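Local atomic coordinates of glutamine cyclotransferase (Zymomonas mobilis, PDB entry 3NOL), a protein that probably cyclises N-terminal glutamine of peptides and proteins to pyroglutamate with release of ammonia, as a calcium-containing beta-propeller glutaminyl cyclase. Residues Phe240-Gly243 against Lys248-Glu251; Met141-Gly144 against Leu148-Leu151; Pro27-Gln32 against Ile194-Pro199; Gly109-Ile114 against Gln119-Asn124. One frame throughout, in Å; residues are numbered along the deposited sequence.

Interaction 1: residues Phe240-Gly243 against Lys248-Glu251; sequences FVTG and KVFE
The Phe240 ring lies alongside the Glu251 side chain, the two pointing the same way from paired positions, with the ring and carboxylate planes 58° apart. Its CE1 corner meets Glu251 CB at 3.8 Å, an oblique approach that uses neither a clean face nor a clean edge. Beyond the pair, Phe55 makes an edge-to-face ring contact with Phe240. On the other side of the sheet one face of the Phe250 ring carries Lys248 CB, 3.8 Å above the plane and displaced toward the rim, while Phe250 CB rests on Val241 CG2 at 4.0 Å, these two side chains crossing at about a right angle.

The strands are the two arms of an antiparallel beta hairpin, their axes 4.6 Å apart at closest approach, in the last blade of the five-bladed propeller. Strand 227-233 continues the sheet beside Phe240 and Thr242. Strand 28-38, from the N terminus, pairs with 248-256 on the other flank, the ring closure usual in propellers.

Val241 and Phe250 form the hydrogen-bonded pair: Val241 N reaches Phe250 O at 2.9 Å within the carbonyl plane, and Phe250 N returns to Val241 O at 2.9 Å, nearly straight at 172°. Thr242 adds a side-chain bond: its OG1, swung opposite the backbone N (chi1 -167°), donates to Lys248 O at 2.8 Å from outside the carbonyl plane. Val249 CG1 packs on Phe240 CB at 3.7 Å, and both residues also touch Phe48, which belongs to the calcium site.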
loop_
_atom_site.group_PDB
_atom_site.type_symbol
_atom_site.label_atom_id
_atom_site.label_comp_id
_atom_site.label_asym_id
_atom_site.label_seq_id
_atom_site.Cartn_x
_atom_site.Cartn_y
_atom_site.Cartn_z
ATOM N N PHE A 240 3.585 -7.175 6.596
ATOM C CA PHE A 240 4.844 -6.632 6.086
ATOM C C PHE A 240 4.694 -5.127 5.918
ATOM O O PHE A 240 3.698 -4.656 5.339
ATOM C CB PHE A 240 5.178 -7.218 4.707
ATOM C CG PHE A 240 5.346 -8.713 4.690
ATOM C CD1 PHE A 240 6.553 -9.289 5.113
ATOM C CD2 PHE A 240 4.300 -9.539 4.252
ATOM C CE1 PHE A 240 6.722 -10.669 5.070
ATOM C CE2 PHE A 240 4.464 -10.928 4.210
ATOM C CZ PHE A 240 5.662 -11.491 4.613
ATOM N N VAL A 241 5.703 -4.386 6.364
ATOM C CA VAL A 241 5.703 -2.926 6.176
ATOM C C VAL A 241 7.047 -2.470 5.606
ATOM O O VAL A 241 8.103 -3.047 5.921
ATOM C CB VAL A 241 5.397 -2.170 7.490
ATOM C CG1 VAL A 241 3.949 -2.468 7.967
ATOM C CG2 VAL A 241 6.426 -2.526 8.591
ATOM N N THR A 242 7.004 -1.456 4.748
ATOM C CA THR A 242 8.232 -0.858 4.233
ATOM C C THR A 242 8.052 0.663 4.011
ATOM O O THR A 242 7.096 1.284 4.510
ATOM C CB THR A 242 8.759 -1.630 2.955
ATOM O OG1 THR A 242 10.115 -1.235 2.638
ATOM C CG2 THR A 242 7.837 -1.393 1.760
ATOM N N GLY A 243 9.004 1.260 3.300
ATOM C CA GLY A 243 8.921 2.675 2.993
ATOM C C GLY A 243 9.766 3.035 1.780
ATOM O O GLY A 243 10.551 2.199 1.232
ATOM N N LYS A 248 14.889 -2.165 4.077
ATOM C CA LYS A 248 14.250 -3.419 4.511
ATOM C C LYS A 248 12.739 -3.401 4.313
ATOM O O LYS A 248 12.134 -2.334 4.322
ATOM C CB LYS A 248 14.519 -3.692 6.008
ATOM C CG LYS A 248 15.992 -3.825 6.451
ATOM C CD LYS A 248 16.723 -5.023 5.828
ATOM C CE LYS A 248 18.155 -5.106 6.403
ATOM N NZ LYS A 248 18.958 -6.204 5.770
ATOM N N VAL A 249 12.153 -4.597 4.162
ATOM C CA VAL A 249 10.748 -4.845 4.443
ATOM C C VAL A 249 10.753 -5.579 5.789
ATOM O O VAL A 249 11.510 -6.545 5.962
ATOM C CB VAL A 249 10.081 -5.770 3.391
ATOM C CG1 VAL A 249 8.612 -6.052 3.758
ATOM C CG2 VAL A 249 10.187 -5.160 1.985
ATOM N N PHE A 250 9.918 -5.135 6.712
ATOM C CA PHE A 250 9.843 -5.754 8.037
ATOM C C PHE A 250 8.585 -6.590 8.127
ATOM O O PHE A 250 7.482 -6.107 7.841
ATOM C CB PHE A 250 9.777 -4.698 9.142
ATOM C CG PHE A 250 11.003 -3.828 9.221
ATOM C CD1 PHE A 250 10.985 -2.554 8.678
ATOM C CD2 PHE A 250 12.181 -4.303 9.821
ATOM C CE1 PHE A 250 12.125 -1.732 8.725
ATOM C CE2 PHE A 250 13.330 -3.500 9.882
ATOM C CZ PHE A 250 13.295 -2.197 9.334
ATOM N N GLU A 251 8.752 -7.835 8.559
ATOM C CA GLU A 251 7.622 -8.654 8.958
ATOM C C GLU A 251 7.437 -8.398 10.454
ATOM O O GLU A 251 8.371 -8.621 11.250
ATOM C CB GLU A 251 7.925 -10.124 8.681
ATOM C CG GLU A 251 6.842 -11.051 9.167
ATOM C CD GLU A 251 7.185 -12.530 8.955
ATOM O OE1 GLU A 251 6.465 -13.370 9.533
ATOM O OE2 GLU A 251 8.149 -12.836 8.222
#

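Interaction 2: residues Met141-Gly144 against Leu148-Leu151; sequences MSDG and LRFL
Met141 and Arg149 face each other as an antiparallel hydrogen-bonded pair. Met141 N donates to Arg149 O at 2.9 Å, and Arg149 N returns to Met141 O at 3.0 Å, both bonds close to straight. Water 1 adds a second link: it donates to Met141 O and accepts from Arg149 NE, each at 2.9 Å, so Met141 O is gripped by a backbone N-H and a water together.

The charged contact is looser. Asp143 OD2 forms a salt bridge with Arg149 NH1 at 3.1 Å, but the N-H points only roughly at the oxygen (132°) and the hydrogen bond is weak; the carboxylate and guanidinium planes stand 53° apart. Asp143 OD1 is held instead by Thr145 OG1. Arg149 NH2 bonds Asp126 O, and NH1 has a further weak bond to Glu128 O.

The remaining contacts are made by apolar atoms. A bend at chi3 (-73°) carries Met141 CE over one face of the guanidinium, 3.7 Å above its plane, while SD lies 3.9 Å from Leu151 CD1. Farther along, Leu148 CD2 touches Ser142 CB at 3.6 Å; Ser142 OG turns elsewhere, to Asn175 O and Gly131 N.

With a methyl group over one face, and polar partners at NE, NH1 and NH2, the buried guanidinium probably keeps its charge and ties this turn of the propeller blade to the chain at Asp126-Glu128.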
loop_
_atom_site.group_PDB
_atom_site.type_symbol
_atom_site.label_atom_id
_atom_site.label_comp_id
_atom_site.label_asym_id
_atom_site.label_seq_id
_atom_site.Cartn_x
_atom_site.Cartn_y
_atom_site.Cartn_z
ATOM N N MET A 141 -9.808 2.528 -2.641
ATOM C CA MET A 141 -8.770 3.472 -3.010
ATOM C C MET A 141 -8.733 4.718 -2.109
ATOM O O MET A 141 -9.784 5.281 -1.761
ATOM C CB MET A 141 -8.904 3.878 -4.487
ATOM C CG MET A 141 -10.028 4.804 -4.848
ATOM S SD MET A 141 -10.008 5.182 -6.640
ATOM C CE MET A 141 -8.619 6.283 -6.821
ATOM N N SER A 142 -7.518 5.113 -1.734
ATOM C CA SER A 142 -7.260 6.387 -1.049
ATOM C C SER A 142 -6.691 7.387 -2.074
ATOM O O SER A 142 -6.333 7.008 -3.209
ATOM C CB SER A 142 -6.239 6.193 0.079
ATOM O OG SER A 142 -5.002 5.693 -0.437
ATOM N N ASP A 143 -6.571 8.644 -1.654
ATOM C CA ASP A 143 -6.130 9.713 -2.541
ATOM C C ASP A 143 -5.453 10.877 -1.809
ATOM O O ASP A 143 -5.365 11.980 -2.352
ATOM C CB ASP A 143 -7.319 10.227 -3.393
ATOM C CG ASP A 143 -8.412 10.896 -2.558
ATOM O OD1 ASP A 143 -8.235 11.046 -1.330
ATOM O OD2 ASP A 143 -9.450 11.277 -3.143
ATOM N N GLY A 144 -5.002 10.664 -0.578
ATOM C CA GLY A 144 -4.262 11.713 0.151
ATOM C C GLY A 144 -5.221 12.625 0.910
ATOM O O GLY A 144 -4.780 13.499 1.651
ATOM N N LEU A 148 -12.161 7.761 1.385
ATOM C CA LEU A 148 -11.912 6.465 0.729
ATOM C C LEU A 148 -13.088 6.104 -0.187
ATOM O O LEU A 148 -14.254 6.347 0.154
ATOM C CB LEU A 148 -11.733 5.342 1.762
ATOM C CG LEU A 148 -10.545 5.413 2.733
ATOM C CD1 LEU A 148 -10.584 4.229 3.728
ATOM C CD2 LEU A 148 -9.235 5.403 1.918
ATOM N N ARG A 149 -12.780 5.502 -1.330
ATOM C CA ARG A 149 -13.797 5.089 -2.293
ATOM C C ARG A 149 -13.738 3.597 -2.500
ATOM O O ARG A 149 -12.639 3.031 -2.693
ATOM C CB ARG A 149 -13.573 5.784 -3.630
ATOM C CG ARG A 149 -13.952 7.235 -3.614
ATOM C CD ARG A 149 -13.454 7.895 -4.896
ATOM N NE ARG A 149 -12.107 8.455 -4.766
ATOM C CZ ARG A 149 -11.390 8.946 -5.781
ATOM N NH1 ARG A 149 -10.198 9.475 -5.549
ATOM N NH2 ARG A 149 -11.870 8.913 -7.026
ATOM N N PHE A 150 -14.914 2.978 -2.448
ATOM C CA PHE A 150 -15.073 1.551 -2.716
ATOM C C PHE A 150 -15.541 1.428 -4.150
ATOM O O PHE A 150 -16.642 1.910 -4.475
ATOM C CB PHE A 150 -16.121 0.934 -1.787
ATOM C CG PHE A 150 -15.715 0.889 -0.342
ATOM C CD1 PHE A 150 -15.389 -0.335 0.262
ATOM C CD2 PHE A 150 -15.676 2.058 0.427
ATOM C CE1 PHE A 150 -15.025 -0.392 1.618
ATOM C CE2 PHE A 150 -15.295 2.019 1.773
ATOM C CZ PHE A 150 -14.978 0.797 2.380
ATOM N N LEU A 151 -14.727 0.778 -4.982
ATOM C CA LEU A 151 -15.036 0.611 -6.400
ATOM C C LEU A 151 -15.697 -0.726 -6.697
ATOM O O LEU A 151 -15.255 -1.765 -6.191
ATOM C CB LEU A 151 -13.779 0.750 -7.265
ATOM C CG LEU A 151 -12.845 1.968 -7.075
ATOM C CD1 LEU A 151 -11.699 1.959 -8.100
ATOM C CD2 LEU A 151 -13.573 3.307 -7.106
HETATM O O HOH W 1 -10.342 8.054 -2.513
#

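Interaction 3: residues Pro27-Gln32 against Ile194-Pro199; sequences PIYDYQ and IVRIDP
Arg196 NH2 sits over the centre of the Tyr29 ring, 3.3 Å above its plane. It approaches every carbon of the ring, from CZ at 3.4 Å to CG at 3.8 Å. Arg196 CZ is 4.4 Å from the ring centroid and 20° off the ring normal, which meets the geometry of a cation-pi contact. The guanidinium does not lie flat: the planes are 45° apart, and one terminal nitrogen dips to the face. Farther back along the arginine, CD grazes the ring at Tyr29 CE2, 3.9 Å away.

Arg196 turns at its third torsion (chi3 70°), which brings NH2 to the tyrosine. In the next shell Glu183 OE1 takes Arg196 NE in a salt bridge, which helps set the rotation of the guanidinium and probably balances part of its charge. Phe185, Ile208 and Leu254 flank the arginine, and Gln256 touches Tyr29.

Strand 204-209 lies between the two strands in the sheet, which explains why the nearest CA atoms, those of Tyr29 and Ile194, remain 9.5 Å apart. The contact is thus a side-chain bridge near the surface, spanning the seam of a beta-propeller where the N-terminal strand comes in next to the penultimate blade.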
loop_
_atom_site.group_PDB
_atom_site.type_symbol
_atom_site.label_atom_id
_atom_site.label_comp_id
_atom_site.label_asym_id
_atom_site.label_seq_id
_atom_site.Cartn_x
_atom_site.Cartn_y
_atom_site.Cartn_z
ATOM N N PRO A 27 -6.816 2.620 20.858
ATOM C CA PRO A 27 -5.619 1.860 21.259
ATOM C C PRO A 27 -4.441 2.056 20.310
ATOM O O PRO A 27 -4.627 2.188 19.097
ATOM C CB PRO A 27 -6.071 0.387 21.232
ATOM C CG PRO A 27 -7.403 0.340 20.554
ATOM C CD PRO A 27 -7.965 1.757 20.528
ATOM N N ILE A 28 -3.244 2.070 20.888
ATOM C CA ILE A 28 -2.001 2.213 20.155
ATOM C C ILE A 28 -1.343 0.829 20.166
ATOM O O ILE A 28 -1.360 0.138 21.198
ATOM C CB ILE A 28 -1.072 3.269 20.818
ATOM C CG1 ILE A 28 -1.751 4.656 20.823
ATOM C CG2 ILE A 28 0.283 3.353 20.102
ATOM C CD1 ILE A 28 -1.145 5.666 21.800
ATOM N N TYR A 29 -0.768 0.441 19.028
ATOM C CA TYR A 29 -0.085 -0.852 18.891
ATOM C C TYR A 29 1.399 -0.633 18.650
ATOM O O TYR A 29 1.782 0.157 17.788
ATOM C CB TYR A 29 -0.695 -1.672 17.740
ATOM C CG TYR A 29 -2.130 -2.057 18.018
ATOM C CD1 TYR A 29 -2.443 -3.275 18.628
ATOM C CD2 TYR A 29 -3.173 -1.176 17.723
ATOM C CE1 TYR A 29 -3.765 -3.616 18.902
ATOM C CE2 TYR A 29 -4.487 -1.486 17.999
ATOM C CZ TYR A 29 -4.783 -2.698 18.593
ATOM O OH TYR A 29 -6.095 -2.981 18.855
ATOM N N ASP A 30 2.219 -1.322 19.447
ATOM C CA ASP A 30 3.645 -1.374 19.227
ATOM C C ASP A 30 3.989 -2.586 18.378
ATOM O O ASP A 30 3.232 -3.541 18.322
ATOM C CB ASP A 30 4.392 -1.420 20.558
ATOM C CG ASP A 30 4.310 -0.102 21.296
ATOM O OD1 ASP A 30 4.668 0.930 20.686
ATOM O OD2 ASP A 30 3.873 -0.094 22.465
ATOM N N TYR A 31 5.122 -2.516 17.700
ATOM C CA TYR A 31 5.527 -3.591 16.814
ATOM C C TYR A 31 6.635 -4.449 17.460
ATOM O O TYR A 31 7.388 -3.970 18.339
ATOM C CB TYR A 31 6.019 -3.017 15.477
ATOM C CG TYR A 31 7.313 -2.278 15.625
ATOM C CD1 TYR A 31 7.325 -0.892 15.891
ATOM C CD2 TYR A 31 8.545 -2.953 15.561
ATOM C CE1 TYR A 31 8.518 -0.207 16.068
ATOM C CE2 TYR A 31 9.746 -2.266 15.746
ATOM C CZ TYR A 31 9.720 -0.893 15.998
ATOM O OH TYR A 31 10.908 -0.232 16.179
ATOM N N GLN A 32 6.738 -5.690 16.973
ATOM C CA GLN A 32 7.901 -6.562 17.162
ATOM C C GLN A 32 8.324 -7.077 15.781
ATOM O O GLN A 32 7.481 -7.591 15.017
ATOM C CB GLN A 32 7.561 -7.779 18.037
ATOM C CG GLN A 32 7.023 -7.452 19.424
ATOM C CD GLN A 32 5.536 -7.150 19.415
ATOM O OE1 GLN A 32 4.735 -7.896 18.833
ATOM N NE2 GLN A 32 5.156 -6.044 20.060
ATOM N N ILE A 194 0.455 3.871 11.193
ATOM C CA ILE A 194 -0.506 3.224 10.332
ATOM C C ILE A 194 -1.809 3.176 11.087
ATOM O O ILE A 194 -1.842 2.725 12.233
ATOM C CB ILE A 194 -0.037 1.794 9.941
ATOM C CG1 ILE A 194 1.212 1.872 9.039
ATOM C CG2 ILE A 194 -1.202 0.994 9.322
ATOM C CD1 ILE A 194 1.908 0.531 8.877
ATOM N N VAL A 195 -2.864 3.697 10.482
ATOM C CA VAL A 195 -4.179 3.664 11.139
ATOM C C VAL A 195 -4.974 2.447 10.710
ATOM O O VAL A 195 -4.881 1.982 9.574
ATOM C CB VAL A 195 -5.002 4.954 10.947
ATOM C CG1 VAL A 195 -4.302 6.148 11.646
ATOM C CG2 VAL A 195 -5.277 5.229 9.473
ATOM N N ARG A 196 -5.735 1.934 11.665
ATOM C CA ARG A 196 -6.640 0.816 11.442
ATOM C C ARG A 196 -8.045 1.424 11.388
ATOM O O ARG A 196 -8.471 2.066 12.345
ATOM C CB ARG A 196 -6.520 -0.195 12.596
ATOM C CG ARG A 196 -5.092 -0.701 12.810
ATOM C CD ARG A 196 -4.943 -1.529 14.084
ATOM N NE ARG A 196 -5.623 -2.812 13.943
ATOM C CZ ARG A 196 -5.305 -3.916 14.617
ATOM N NH1 ARG A 196 -5.983 -5.032 14.386
ATOM N NH2 ARG A 196 -4.290 -3.921 15.482
ATOM N N ILE A 197 -8.732 1.222 10.266
ATOM C CA ILE A 197 -9.996 1.885 9.978
ATOM C C ILE A 197 -11.160 0.891 9.931
ATOM O O ILE A 197 -11.082 -0.150 9.239
ATOM C CB ILE A 197 -9.917 2.667 8.627
ATOM C CG1 ILE A 197 -8.813 3.738 8.681
ATOM C CG2 ILE A 197 -11.246 3.306 8.320
ATOM C CD1 ILE A 197 -8.378 4.255 7.289
ATOM N N ASP A 198 -12.223 1.216 10.671
ATOM C CA ASP A 198 -13.464 0.437 10.634
ATOM C C ASP A 198 -14.151 0.699 9.279
ATOM O O ASP A 198 -14.577 1.806 9.012
ATOM C CB ASP A 198 -14.363 0.871 11.808
ATOM C CG ASP A 198 -15.667 0.076 11.902
ATOM O OD1 ASP A 198 -16.120 -0.509 10.892
ATOM O OD2 ASP A 198 -16.229 0.045 13.017
ATOM N N PRO A 199 -14.268 -0.326 8.422
ATOM C CA PRO A 199 -14.838 -0.068 7.095
ATOM C C PRO A 199 -16.339 0.311 7.106
ATOM O O PRO A 199 -16.812 0.834 6.106
ATOM C CB PRO A 199 -14.609 -1.386 6.341
ATOM C CG PRO A 199 -14.586 -2.436 7.427
ATOM C CD PRO A 199 -13.894 -1.743 8.605
#

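Interaction 4: residues Gly109-Ile114 against Gln119-Asn124; sequences GFVWNI and QVRSFN
A classic beta bulge interrupts this hairpin, where Val120 and Arg121 both face Val111. Val111 O takes a nearly straight bond from Val120 N at 2.8 Å (174°, within the carbonyl plane) and only a weak, long one from Arg121 N at 3.4 Å. Val111 N still donates to Arg121 O at 2.9 Å, from above the carbonyl plane. The pairing shifts by one residue there, bringing Trp112 opposite Gln119.

At the other end Gly109 and Phe123 exchange backbone bonds. Gly109 O is gripped twice: Ser122 OG donates at 2.9 Å and Phe123 N reaches it from the opposite face of its plane. The Phe123 ring folds back across the neighbouring strand, its CG set between backbone N and carbonyl carbon (chi1 66°), and Gly109 CA lies over one face at 4.0 Å from the centroid, a CH-pi contact.

The Phe110 ring and the Gln119 amide cross obliquely with their planes 49° apart, Phe110 CD2 lying 3.7 Å from Gln119 NE2. Water 2 sits at the indole edge, in its plane, taking Trp112 NE1 and giving to Gln119 OE1 at 2.7 Å. Opposite this side, Val111 packs on Val120 CG2 and beside the stem of Arg121, whose NH1 bonds Glu154 O.

Strand 119-124 is the last of four in an antiparallel up-and-down sheet; the pair is the outer hairpin of a propeller blade, with a classic bulge in its outermost strand.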
loop_
_atom_site.group_PDB
_atom_site.type_symbol
_atom_site.label_atom_id
_atom_site.label_comp_id
_atom_site.label_asym_id
_atom_site.label_seq_id
_atom_site.Cartn_x
_atom_site.Cartn_y
_atom_site.Cartn_z
ATOM N N GLY A 109 -6.316 4.811 -14.406
ATOM C CA GLY A 109 -5.703 3.624 -13.908
ATOM C C GLY A 109 -5.622 2.582 -15.005
ATOM O O GLY A 109 -6.115 2.790 -16.124
ATOM N N PHE A 110 -4.992 1.464 -14.669
ATOM C CA PHE A 110 -4.738 0.385 -15.621
ATOM C C PHE A 110 -5.124 -0.932 -15.002
ATOM O O PHE A 110 -5.201 -1.042 -13.781
ATOM C CB PHE A 110 -3.250 0.342 -16.009
ATOM C CG PHE A 110 -2.770 1.600 -16.687
ATOM C CD1 PHE A 110 -1.949 2.502 -16.011
ATOM C CD2 PHE A 110 -3.163 1.883 -18.001
ATOM C CE1 PHE A 110 -1.498 3.680 -16.652
ATOM C CE2 PHE A 110 -2.741 3.050 -18.653
ATOM C CZ PHE A 110 -1.916 3.964 -17.972
ATOM N N VAL A 111 -5.372 -1.919 -15.858
ATOM C CA VAL A 111 -5.552 -3.284 -15.420
ATOM C C VAL A 111 -4.605 -4.146 -16.241
ATOM O O VAL A 111 -4.573 -4.023 -17.470
ATOM C CB VAL A 111 -7.005 -3.801 -15.636
ATOM C CG1 VAL A 111 -7.115 -5.234 -15.102
ATOM C CG2 VAL A 111 -8.051 -2.863 -14.964
ATOM N N TRP A 112 -3.818 -4.967 -15.542
ATOM C CA TRP A 112 -2.904 -5.929 -16.185
ATOM C C TRP A 112 -3.260 -7.370 -15.823
ATOM O O TRP A 112 -3.729 -7.660 -14.695
ATOM C CB TRP A 112 -1.437 -5.637 -15.790
ATOM C CG TRP A 112 -0.941 -4.204 -16.010
ATOM C CD1 TRP A 112 -0.362 -3.691 -17.154
ATOM C CD2 TRP A 112 -0.886 -3.153 -15.031
ATOM N NE1 TRP A 112 0.014 -2.377 -16.947
ATOM C CE2 TRP A 112 -0.308 -2.017 -15.662
ATOM C CE3 TRP A 112 -1.292 -3.051 -13.687
ATOM C CZ2 TRP A 112 -0.124 -0.791 -14.991
ATOM C CZ3 TRP A 112 -1.113 -1.837 -13.019
ATOM C CH2 TRP A 112 -0.515 -0.720 -13.673
ATOM N N ASN A 113 -3.051 -8.281 -16.780
ATOM C CA ASN A 113 -3.089 -9.706 -16.455
ATOM C C ASN A 113 -1.915 -10.039 -15.544
ATOM O O ASN A 113 -0.786 -9.632 -15.805
ATOM C CB ASN A 113 -3.022 -10.568 -17.720
ATOM C CG ASN A 113 -4.304 -10.530 -18.547
ATOM O OD1 ASN A 113 -4.290 -10.899 -19.725
ATOM N ND2 ASN A 113 -5.401 -10.094 -17.954
ATOM N N ILE A 114 -2.164 -10.791 -14.477
ATOM C CA ILE A 114 -1.089 -11.073 -13.526
ATOM C C ILE A 114 0.044 -11.952 -14.103
ATOM O O ILE A 114 1.208 -11.773 -13.722
ATOM C CB ILE A 114 -1.606 -11.582 -12.135
ATOM C CG1 ILE A 114 -0.513 -11.370 -11.075
ATOM C CG2 ILE A 114 -2.058 -13.021 -12.230
ATOM C CD1 ILE A 114 -1.023 -11.163 -9.651
ATOM N N GLN A 119 -0.974 -5.291 -20.341
ATOM C CA GLN A 119 -2.072 -4.331 -20.107
ATOM C C GLN A 119 -3.313 -4.758 -20.884
ATOM O O GLN A 119 -3.228 -5.069 -22.096
ATOM C CB GLN A 119 -1.660 -2.901 -20.473
ATOM C CG GLN A 119 -2.808 -1.891 -20.438
ATOM C CD GLN A 119 -2.354 -0.481 -20.801
ATOM O OE1 GLN A 119 -1.186 -0.139 -20.635
ATOM N NE2 GLN A 119 -3.276 0.335 -21.309
ATOM N N VAL A 120 -4.451 -4.804 -20.190
ATOM C CA VAL A 120 -5.731 -5.193 -20.815
ATOM C C VAL A 120 -6.827 -4.102 -20.795
ATOM O O VAL A 120 -7.804 -4.177 -21.547
ATOM C CB VAL A 120 -6.284 -6.522 -20.238
ATOM C CG1 VAL A 120 -5.337 -7.691 -20.587
ATOM C CG2 VAL A 120 -6.549 -6.417 -18.710
ATOM N N ARG A 121 -6.640 -3.080 -19.963
ATOM C CA ARG A 121 -7.648 -2.034 -19.810
ATOM C C ARG A 121 -7.026 -0.770 -19.227
ATOM O O ARG A 121 -6.027 -0.837 -18.494
ATOM C CB ARG A 121 -8.772 -2.541 -18.897
ATOM C CG ARG A 121 -9.969 -1.634 -18.711
ATOM C CD ARG A 121 -10.964 -2.340 -17.811
ATOM N NE ARG A 121 -12.165 -1.532 -17.593
ATOM C CZ ARG A 121 -13.181 -1.894 -16.807
ATOM N NH1 ARG A 121 -13.154 -3.052 -16.154
ATOM N NH2 ARG A 121 -14.239 -1.096 -16.682
ATOM N N SER A 122 -7.605 0.371 -19.608
ATOM C CA SER A 122 -7.427 1.619 -18.873
ATOM C C SER A 122 -8.801 2.130 -18.454
ATOM O O SER A 122 -9.799 1.927 -19.162
ATOM C CB SER A 122 -6.707 2.684 -19.708
ATOM O OG SER A 122 -6.378 3.800 -18.883
ATOM N N PHE A 123 -8.854 2.795 -17.306
ATOM C CA PHE A 123 -10.111 3.333 -16.813
ATOM C C PHE A 123 -9.882 4.706 -16.195
ATOM O O PHE A 123 -8.797 4.964 -15.653
ATOM C CB PHE A 123 -10.767 2.370 -15.803
ATOM C CG PHE A 123 -9.991 2.186 -14.514
ATOM C CD1 PHE A 123 -10.361 2.896 -13.355
ATOM C CD2 PHE A 123 -8.883 1.323 -14.459
ATOM C CE1 PHE A 123 -9.648 2.717 -12.156
ATOM C CE2 PHE A 123 -8.168 1.126 -13.256
ATOM C CZ PHE A 123 -8.550 1.836 -12.112
ATOM N N ASN A 124 -10.891 5.568 -16.279
ATOM C CA ASN A 124 -10.799 6.892 -15.660
ATOM C C ASN A 124 -11.353 6.880 -14.241
ATOM O O ASN A 124 -12.219 6.070 -13.900
ATOM C CB ASN A 124 -11.513 7.966 -16.492
ATOM C CG ASN A 124 -10.817 8.250 -17.803
ATOM O OD1 ASN A 124 -9.607 8.007 -17.962
ATOM N ND2 ASN A 124 -11.580 8.750 -18.767
HETATM O O HOH W 2 0.878 -0.281 -18.849
#

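In the fold
From the N terminus, interaction 3 opens first, at 27-32, and closes only at 194-199, enclosing 161 residues. Nested within that loop, in series, are interaction 4, which closes the turn between 114 and 119, and interaction 2, closing the turn between 144 and 148. Interaction 1 follows, with its own short loop between 243 and 248; none cross. Interactions 1, 2 and 4 are thus local to three separate blades, while interaction 3 bridges between blades near the ring closure. It touches two of the others: Val241 CG1 meets Ile194 CD1 at 3.7 Å, and Leu148 CD1 meets Ile197 CD1 at 4.2 Å. Interaction 4 lies across the chain's centre from interactions 1 and 3.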